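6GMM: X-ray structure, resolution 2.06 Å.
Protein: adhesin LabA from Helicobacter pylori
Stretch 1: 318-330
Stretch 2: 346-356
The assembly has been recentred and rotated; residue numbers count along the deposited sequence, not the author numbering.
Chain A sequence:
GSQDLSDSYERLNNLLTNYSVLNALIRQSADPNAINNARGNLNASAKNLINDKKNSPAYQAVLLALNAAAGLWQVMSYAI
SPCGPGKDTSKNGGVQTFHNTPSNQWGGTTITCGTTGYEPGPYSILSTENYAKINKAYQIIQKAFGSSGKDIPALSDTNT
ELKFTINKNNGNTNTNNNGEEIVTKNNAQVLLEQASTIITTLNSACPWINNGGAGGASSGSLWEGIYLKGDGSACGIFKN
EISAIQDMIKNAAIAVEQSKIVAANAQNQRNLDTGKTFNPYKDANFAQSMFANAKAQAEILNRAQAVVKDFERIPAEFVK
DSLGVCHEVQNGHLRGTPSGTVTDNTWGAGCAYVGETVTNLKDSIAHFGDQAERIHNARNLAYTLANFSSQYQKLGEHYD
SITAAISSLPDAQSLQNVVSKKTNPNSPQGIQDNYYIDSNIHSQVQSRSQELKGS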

# COMPACT_ATOMS: atom_id res chain seq x y z
N PHE A 318 10.01 -17.91 10.35
CA PHE A 318 8.64 -18.37 10.14
C PHE A 318 8.31 -18.31 8.64
O PHE A 318 7.55 -19.13 8.15
CB PHE A 318 7.65 -17.52 10.97
CG PHE A 318 6.20 -17.94 10.83
CD1 PHE A 318 5.79 -19.22 11.23
CD2 PHE A 318 5.25 -17.09 10.28
CE1 PHE A 318 4.46 -19.61 11.10
CE2 PHE A 318 3.92 -17.49 10.15
CZ PHE A 318 3.53 -18.74 10.57
N VAL A 319 8.87 -17.36 7.93
CA VAL A 319 8.61 -17.25 6.49
C VAL A 319 9.37 -18.37 5.75
O VAL A 319 8.72 -19.13 5.03
CB VAL A 319 8.88 -15.84 5.91
CG1 VAL A 319 8.57 -15.80 4.40
CG2 VAL A 319 8.04 -14.79 6.65
N LYS A 320 10.70 -18.51 5.98
CA LYS A 320 11.51 -19.50 5.29
C LYS A 320 11.38 -20.94 5.83
O LYS A 320 11.34 -21.85 5.01
CB LYS A 320 13.01 -19.09 5.20
CG LYS A 320 13.79 -18.99 6.51
N ASP A 321 11.32 -21.14 7.17
CA ASP A 321 11.31 -22.49 7.74
C ASP A 321 9.95 -23.01 8.27
O ASP A 321 9.90 -24.03 8.93
CB ASP A 321 12.39 -22.60 8.82
CG ASP A 321 13.79 -22.35 8.30
OD1 ASP A 321 14.12 -22.86 7.21
OD2 ASP A 321 14.55 -21.64 8.98
N SER A 322 8.86 -22.34 7.91
CA SER A 322 7.52 -22.80 8.24
C SER A 322 6.62 -22.58 7.05
O SER A 322 6.12 -23.56 6.52
CB SER A 322 6.98 -22.16 9.51
OG SER A 322 7.59 -22.72 10.67
N LEU A 323 6.47 -21.32 6.55
CA LEU A 323 5.58 -21.06 5.41
C LEU A 323 6.08 -21.68 4.11
O LEU A 323 5.30 -22.28 3.38
CB LEU A 323 5.30 -19.55 5.23
CG LEU A 323 4.61 -18.84 6.40
CD1 LEU A 323 4.71 -17.33 6.26
CD2 LEU A 323 3.17 -19.27 6.52
N GLY A 324 7.37 -21.58 3.86
CA GLY A 324 7.97 -22.10 2.64
C GLY A 324 8.13 -23.60 2.65
O GLY A 324 8.49 -24.17 1.62
N VAL A 325 7.90 -24.23 3.83
CA VAL A 325 8.04 -25.67 4.10
C VAL A 325 6.68 -26.25 4.64
O VAL A 325 6.64 -27.34 5.21
CB VAL A 325 9.27 -25.90 5.04
CG1 VAL A 325 9.54 -27.37 5.30
CG2 VAL A 325 10.53 -25.27 4.46
N CYS A 326 5.55 -25.54 4.41
CA CYS A 326 4.20 -25.93 4.85
C CYS A 326 3.77 -27.28 4.30
O CYS A 326 4.40 -27.82 3.39
CB CYS A 326 3.20 -24.85 4.45
SG CYS A 326 3.03 -24.66 2.65
N HIS A 327 2.65 -27.80 4.82
CA HIS A 327 2.11 -29.10 4.41
C HIS A 327 1.64 -29.12 2.94
O HIS A 327 1.73 -30.18 2.32
CB HIS A 327 1.02 -29.58 5.40
CG HIS A 327 1.49 -29.72 6.82
ND1 HIS A 327 2.72 -30.32 7.13
CD2 HIS A 327 0.88 -29.37 7.98
CE1 HIS A 327 2.81 -30.31 8.45
NE2 HIS A 327 1.72 -29.76 9.01
N GLU A 328 1.19 -27.97 2.37
CA GLU A 328 0.76 -27.85 0.97
C GLU A 328 1.91 -28.18 0.00
O GLU A 328 1.70 -28.96 -0.92
CB GLU A 328 0.21 -26.45 0.68
CG GLU A 328 -1.17 -26.23 1.27
CD GLU A 328 -2.32 -26.84 0.50
OE1 GLU A 328 -2.42 -26.60 -0.72
OE2 GLU A 328 -3.14 -27.54 1.13
N VAL A 329 3.12 -27.61 0.23
CA VAL A 329 4.30 -27.91 -0.59
C VAL A 329 4.79 -29.33 -0.32
O VAL A 329 5.16 -30.04 -1.26
CB VAL A 329 5.46 -26.87 -0.52
CG1 VAL A 329 5.12 -25.62 -1.30
CG2 VAL A 329 5.84 -26.51 0.91
N GLN A 330 4.74 -29.77 0.97
CA GLN A 330 5.16 -31.10 1.45
C GLN A 330 4.41 -32.20 0.69
O GLN A 330 4.99 -33.24 0.38
CB GLN A 330 4.94 -31.18 2.97
CG GLN A 330 5.42 -32.47 3.63
CD GLN A 330 4.95 -32.59 5.07
OE1 GLN A 330 3.85 -33.07 5.36
NE2 GLN A 330 5.81 -32.20 6.00
N THR A 346 -7.12 -26.11 -7.57
CA THR A 346 -6.72 -24.75 -7.25
C THR A 346 -5.79 -24.72 -6.03
O THR A 346 -6.25 -24.76 -4.88
CB THR A 346 -7.96 -23.84 -7.13
OG1 THR A 346 -8.87 -24.40 -6.17
CG2 THR A 346 -8.67 -23.63 -8.46
N TRP A 347 -4.47 -24.68 -6.29
CA TRP A 347 -3.43 -24.62 -5.27
C TRP A 347 -2.46 -23.47 -5.52
O TRP A 347 -1.30 -23.52 -5.11
CB TRP A 347 -2.62 -25.94 -5.20
CG TRP A 347 -3.40 -27.17 -4.95
CD1 TRP A 347 -4.30 -27.39 -3.95
CD2 TRP A 347 -3.26 -28.41 -5.65
NE1 TRP A 347 -4.74 -28.70 -4.00
CE2 TRP A 347 -4.13 -29.34 -5.03
CE3 TRP A 347 -2.46 -28.84 -6.72
CZ2 TRP A 347 -4.23 -30.67 -5.47
CZ3 TRP A 347 -2.57 -30.15 -7.15
CH2 TRP A 347 -3.45 -31.04 -6.53
N GLY A 348 -2.96 -22.46 -6.21
CA GLY A 348 -2.21 -21.27 -6.60
C GLY A 348 -1.87 -20.30 -5.49
O GLY A 348 -0.90 -19.57 -5.63
N ALA A 349 -2.64 -20.27 -4.40
CA ALA A 349 -2.42 -19.30 -3.32
C ALA A 349 -1.86 -19.85 -2.03
O ALA A 349 -2.04 -21.03 -1.72
CB ALA A 349 -3.73 -18.58 -3.02
N GLY A 350 -1.24 -18.98 -1.24
CA GLY A 350 -0.76 -19.34 0.09
C GLY A 350 0.73 -19.40 0.37
O GLY A 350 1.55 -18.79 -0.34
N CYS A 351 1.05 -20.14 1.44
CA CYS A 351 2.37 -20.31 2.06
C CYS A 351 3.47 -20.76 1.10
O CYS A 351 4.64 -20.49 1.36
CB CYS A 351 2.27 -21.23 3.27
SG CYS A 351 1.22 -22.68 2.99
N ALA A 352 3.10 -21.39 -0.04
CA ALA A 352 4.07 -21.83 -1.05
C ALA A 352 4.68 -20.64 -1.82
O ALA A 352 5.79 -20.74 -2.35
CB ALA A 352 3.38 -22.74 -2.04
N TYR A 353 3.91 -19.54 -1.92
CA TYR A 353 4.30 -18.37 -2.71
C TYR A 353 4.38 -17.08 -1.90
O TYR A 353 4.40 -16.02 -2.50
CB TYR A 353 3.32 -18.22 -3.91
CG TYR A 353 3.31 -19.45 -4.78
CD1 TYR A 353 4.34 -19.70 -5.68
CD2 TYR A 353 2.31 -20.40 -4.66
CE1 TYR A 353 4.37 -20.86 -6.45
CE2 TYR A 353 2.34 -21.58 -5.40
CZ TYR A 353 3.37 -21.81 -6.30
OH TYR A 353 3.41 -22.95 -7.07
N VAL A 354 4.45 -17.15 -0.56
CA VAL A 354 4.54 -15.93 0.26
C VAL A 354 5.91 -15.25 0.09
O VAL A 354 5.97 -14.05 -0.20
CB VAL A 354 4.17 -16.21 1.75
CG1 VAL A 354 4.65 -15.11 2.68
CG2 VAL A 354 2.67 -16.43 1.91
N GLY A 355 6.97 -16.05 0.21
CA GLY A 355 8.36 -15.62 0.09
C GLY A 355 8.75 -14.94 -1.22
O GLY A 355 9.45 -13.93 -1.20
N GLU A 356 8.31 -15.50 -2.35
CA GLU A 356 8.58 -14.93 -3.67
C GLU A 356 7.72 -13.68 -3.91
O GLU A 356 8.16 -12.77 -4.60
CB GLU A 356 8.42 -15.96 -4.80
CG GLU A 356 7.00 -16.49 -5.02
CD GLU A 356 6.74 -17.15 -6.35
OE1 GLU A 356 6.05 -16.52 -7.19
OE2 GLU A 356 7.18 -18.31 -6.55
O HOH W 1 8.07 -22.53 -0.97
O HOH W 2 -2.49 -23.90 -1.70

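The two stretches meet mainly through apolar side chains and two cysteines, burying 405 Å² counted over both sides. No direct hydrogen bond crosses between them.

The cysteine pair lies at the centre. Cys326 SG and Cys351 SG are 2.7 Å apart. This is longer than the roughly 2.05 Å of a normal disulfide bond, yet much shorter than a van der Waals contact between sulfur atoms. Both residues have chi1 in the p well and point their CA-to-CB bonds toward the other stretch, and the two sulfurs come close together. Both are buried, and Cys351 has the largest area covered by the partner stretch, 97 Å². The backbones come close beside this pair: Leu323 CA and Cys351 CA are 4.7 Å apart. The short side chain of Cys351 fits that spacing.

Apolar packing extends from this centre. Leu323, buried and pointing toward stretch 2, uses both of its methyls. Leu323 CD2 lies 3.9 Å from Cys351 CB, and Leu323 CD1 lies 4.2 Å from Val354 CG1. The branched end thus spans two neighbours. Val354 CG1 also meets Val319 CG1 at 4.3 Å, so one methyl touches two residues of the helix in stretch 1. Val319 CG1 is also 4.3 Å from Gly355 CA, where the partner backbone is bare of side chain. Beyond the cysteines, Val329 CG1 packs on Ala352 CB at 3.4 Å, a close contact. The single methyl of Ala352 is enough to fill this contact.

One polar approach is not a bond. Leu323 O and Cys351 O are 2.8 Å apart, but both are acceptors, so no hydrogen bond can join them. Leu323 O instead receives a weak bond from Cys326 N at 3.4 Å, within a type I turn. A second type I turn carries Cys351 and Ala352, and is closed by Tyr353 N to Gly350 O at 2.9 Å. Gly350 suits its place because, at its backbone angles, a CB would jam against the preceding carbonyl.

Water supplies the polar links. Water 1 donates to Gly324 O at 3.1 Å and to Ala352 O at 3.2 Å, bridging two backbone carbonyls. Water 2 lies 2.9 Å from Glu328 OE1 and 2.9 Å from Ala349 O, within hydrogen-bonding reach of both. Glu328 is buried, and both of its carboxylate oxygens also have hydrogen-bonding partners elsewhere in the structure. Glu328 OE1 approaches Trp347 CD1 to 3.8 Å, obliquely to the ring.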